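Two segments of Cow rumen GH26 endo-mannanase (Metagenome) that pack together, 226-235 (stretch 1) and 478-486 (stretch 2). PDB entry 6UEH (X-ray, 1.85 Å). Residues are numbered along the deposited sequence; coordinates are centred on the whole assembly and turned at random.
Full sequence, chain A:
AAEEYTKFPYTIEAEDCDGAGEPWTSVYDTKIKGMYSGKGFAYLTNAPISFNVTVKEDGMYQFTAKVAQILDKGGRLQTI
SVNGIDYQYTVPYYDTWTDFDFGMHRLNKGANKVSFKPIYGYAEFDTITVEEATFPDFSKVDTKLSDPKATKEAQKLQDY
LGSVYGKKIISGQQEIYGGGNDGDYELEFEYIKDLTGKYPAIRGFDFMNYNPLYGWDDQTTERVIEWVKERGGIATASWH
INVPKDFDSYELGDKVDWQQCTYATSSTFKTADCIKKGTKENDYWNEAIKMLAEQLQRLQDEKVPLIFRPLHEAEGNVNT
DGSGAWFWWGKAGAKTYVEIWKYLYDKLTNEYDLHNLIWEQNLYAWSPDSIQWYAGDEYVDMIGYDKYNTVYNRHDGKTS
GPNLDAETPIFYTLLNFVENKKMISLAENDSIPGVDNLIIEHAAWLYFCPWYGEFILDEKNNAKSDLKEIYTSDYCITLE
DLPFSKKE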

# COMPACT_ATOMS: atom_id res chain seq x y z
N GLU A 226 16.09 13.35 18.18
CA GLU A 226 17.45 12.87 17.99
C GLU A 226 17.66 12.38 16.56
O GLU A 226 18.64 12.74 15.91
N TRP A 227 16.72 11.58 16.07
CA TRP A 227 16.83 10.99 14.73
C TRP A 227 16.86 12.07 13.66
O TRP A 227 17.70 12.04 12.76
N VAL A 228 15.95 13.03 13.76
CA VAL A 228 15.82 14.06 12.73
C VAL A 228 16.87 15.16 12.87
O VAL A 228 17.61 15.44 11.93
N LYS A 229 16.95 15.77 14.05
CA LYS A 229 17.77 16.96 14.25
C LYS A 229 19.26 16.65 14.42
O LYS A 229 20.10 17.49 14.10
N GLU A 230 19.58 15.47 14.92
CA GLU A 230 20.98 15.14 15.19
C GLU A 230 21.57 14.15 14.20
O GLU A 230 22.76 14.21 13.90
N ARG A 231 20.75 13.24 13.68
CA ARG A 231 21.25 12.25 12.73
C ARG A 231 20.84 12.55 11.29
O ARG A 231 21.31 11.90 10.36
N GLY A 232 19.97 13.53 11.11
CA GLY A 232 19.56 13.97 9.79
C GLY A 232 18.62 12.99 9.10
O GLY A 232 18.55 12.96 7.87
N GLY A 233 17.90 12.21 9.89
CA GLY A 233 17.00 11.21 9.35
C GLY A 233 15.58 11.69 9.17
O GLY A 233 15.25 12.84 9.48
N ILE A 234 14.73 10.80 8.66
CA ILE A 234 13.32 11.07 8.46
C ILE A 234 12.51 10.26 9.46
O ILE A 234 12.78 9.08 9.67
N ALA A 235 11.51 10.88 10.08
CA ALA A 235 10.71 10.20 11.09
C ALA A 235 9.29 9.89 10.60
O ALA A 235 8.64 10.73 9.98
N THR A 478 19.62 5.47 1.75
CA THR A 478 19.91 5.18 3.15
C THR A 478 20.19 6.49 3.89
O THR A 478 20.10 7.56 3.29
N LEU A 479 20.51 6.40 5.18
CA LEU A 479 20.66 7.59 6.02
C LEU A 479 21.67 8.59 5.46
O LEU A 479 21.42 9.80 5.45
N GLU A 480 22.80 8.08 4.98
CA GLU A 480 23.87 8.92 4.46
C GLU A 480 23.47 9.70 3.21
O GLU A 480 24.06 10.74 2.91
N ASP A 481 22.47 9.21 2.48
CA ASP A 481 22.07 9.81 1.21
C ASP A 481 21.18 11.04 1.40
O ASP A 481 20.98 11.81 0.46
N LEU A 482 20.64 11.21 2.60
CA LEU A 482 19.71 12.30 2.87
C LEU A 482 20.42 13.66 2.88
O LEU A 482 21.61 13.74 3.19
N PRO A 483 19.70 14.73 2.53
CA PRO A 483 20.31 16.06 2.49
C PRO A 483 20.48 16.69 3.87
O PRO A 483 21.43 17.46 4.07
N PHE A 484 19.59 16.37 4.80
CA PHE A 484 19.50 17.07 6.07
C PHE A 484 20.77 16.96 6.92
O PHE A 484 21.51 15.99 6.82
N SER A 485 21.00 17.97 7.75
CA SER A 485 22.23 18.07 8.52
C SER A 485 22.27 17.09 9.69
O SER A 485 21.25 16.84 10.34
N LYS A 486 23.45 16.53 9.94
CA LYS A 486 23.63 15.57 11.01
C LYS A 486 24.38 16.19 12.18
O LYS A 486 25.45 16.79 12.00

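This is a small van der Waals contact in which leucine side chains of the second stretch pack against the backbone and apolar side chains around a glycine turn in the first, with no direct hydrogen bond between the two. About 476 Å² is buried, both sides summed.

Leu479 is the most heavily covered residue. Its CA-to-CB bond points sideways, but the t, p rotamer (chi1 -176°, chi2 55°) brings both methyl groups to the first stretch. Leu479 CD1 lies 3.6 Å from Gly233 CA and 3.7 Å from Arg231 O. Leu479 CD2 lies 4.2 Å from Trp227 CH2 and meets the indole obliquely. Trp227 starts away from the second stretch, and in the t rotamer the end of its ring comes nearer to it. Trp227 NE1 also gives a weak hydrogen bond to Ile234 O, at 3.1 Å.

Leu482 points toward the first stretch in the m, t rotamer. Leu482 CD1 reaches Gly232 O at 3.4 Å, Gly233 CA at 3.8 Å and Ile234 CG1 at 3.8 Å. Ile234, also m, t, starts sideways, and its end comes nearer to complete this apolar contact.

Gly232 lets the chains come close; Gly233 leaves room for the Trp227 ring. Gly232 is the first residue to leave helical geometry, and its phi of 73° by itself favours glycine. A CB on Gly232 would point toward the second stretch and clash with Phe484 O at 2.8 Å. A CB on Gly233 would instead clash within its own stretch, 2.2 Å from Trp227 NE1.

Phe484 points toward the first stretch with chi1 m. Phe484 CB lies 3.7 Å from Gly232 O, and the ring is oblique to that oxygen. Ser485 points away, and it is the backbone that comes close: Ser485 O is 3.4 Å from Gly232 CA. Lys486 starts sideways and its end leads away. Its aliphatic part still packs on the turn, with Lys486 CG 3.5 Å from Arg231 O.

Polar groups are served mainly outside the direct contact. Arg231 points away, and Arg231 NE forms a salt bridge with Glu226 OE1 at 3.0 Å, within the first stretch. In the second, Thr478 N donates to Asp481 OD2 at 2.9 Å. One water links the stretches at the exposed edge. This water donates to Lys229 O at 2.5 Å and is hydrogen-bonded to Ser485 OG at 3.3 Å. The p rotamer of Ser485 places OG within reach of this water. The side chain of Lys229 points away and takes no part in the bridge.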

# COMPACT_ATOMS: atom_id res chain seq x y z
CB GLU A 226 17.77 11.76 18.99
CG GLU A 226 19.26 11.48 19.18
CD GLU A 226 19.84 10.58 18.11
OE1 GLU A 226 19.07 9.85 17.46
OE2 GLU A 226 21.08 10.61 17.92
CB TRP A 227 15.67 10.03 14.48
CG TRP A 227 15.79 9.29 13.18
CD1 TRP A 227 15.08 9.52 12.03
CD2 TRP A 227 16.67 8.20 12.90
NE1 TRP A 227 15.47 8.64 11.05
CE2 TRP A 227 16.45 7.82 11.56
CE3 TRP A 227 17.64 7.51 13.64
CZ2 TRP A 227 17.15 6.78 10.95
CZ3 TRP A 227 18.33 6.48 13.04
CH2 TRP A 227 18.09 6.12 11.71
CB VAL A 228 14.42 14.71 12.77
CG1 VAL A 228 14.35 15.88 11.81
CG2 VAL A 228 13.35 13.68 12.45
CB LYS A 229 17.26 17.75 15.46
CG LYS A 229 15.80 18.19 15.34
CD LYS A 229 15.65 19.39 14.42
CE LYS A 229 16.02 20.68 15.14
NZ LYS A 229 15.88 21.88 14.27
CB GLU A 230 21.14 14.62 16.62
CG GLU A 230 20.86 15.67 17.68
CD GLU A 230 21.20 15.20 19.08
OE1 GLU A 230 21.32 13.98 19.29
OE2 GLU A 230 21.35 16.06 19.98
CB ARG A 231 20.79 10.85 13.12
CG ARG A 231 21.42 10.35 14.40
CD ARG A 231 21.51 8.84 14.42
NE ARG A 231 20.66 8.25 15.45
CZ ARG A 231 20.63 6.95 15.74
NH1 ARG A 231 19.83 6.50 16.70
NH2 ARG A 231 21.40 6.11 15.07
CB ILE A 234 12.88 10.71 7.02
CG1 ILE A 234 13.67 11.54 6.00
CG2 ILE A 234 11.38 10.92 6.84
CD1 ILE A 234 13.37 11.18 4.56
CB ALA A 235 10.66 11.02 12.37
CB THR A 478 21.11 4.22 3.30
OG1 THR A 478 22.31 4.87 2.88
CG2 THR A 478 20.89 2.96 2.46
CB LEU A 479 21.07 7.18 7.44
CG LEU A 479 21.16 8.32 8.46
CD1 LEU A 479 19.85 9.10 8.51
CD2 LEU A 479 21.51 7.79 9.84
CB GLU A 480 25.10 8.06 4.15
CG GLU A 480 24.85 7.00 3.09
CD GLU A 480 26.09 6.20 2.73
OE1 GLU A 480 27.11 6.34 3.44
OE2 GLU A 480 26.04 5.43 1.75
CB ASP A 481 21.33 8.79 0.34
CG ASP A 481 22.17 7.56 0.03
OD1 ASP A 481 23.40 7.70 -0.11
OD2 ASP A 481 21.59 6.46 -0.08
CB LEU A 482 18.99 12.07 4.20
CG LEU A 482 18.09 10.83 4.26
CD1 LEU A 482 17.36 10.77 5.60
CD2 LEU A 482 17.11 10.80 3.10
CB PRO A 483 19.31 16.89 1.66
CG PRO A 483 18.37 15.88 1.04
CD PRO A 483 18.33 14.73 1.98
CB PHE A 484 18.30 16.56 6.87
CG PHE A 484 16.99 16.72 6.14
CD1 PHE A 484 16.29 17.92 6.20
CD2 PHE A 484 16.46 15.68 5.39
CE1 PHE A 484 15.09 18.08 5.53
CE2 PHE A 484 15.25 15.83 4.72
CZ PHE A 484 14.57 17.03 4.79
CB SER A 485 22.42 19.50 9.05
OG SER A 485 21.38 19.85 9.96
CB LYS A 486 24.38 14.33 10.51
CG LYS A 486 23.97 13.87 9.12
CD LYS A 486 24.93 14.41 8.06
CE LYS A 486 24.39 14.18 6.67
NZ LYS A 486 25.27 14.76 5.62
O HOH W 1 20.02 19.70 12.94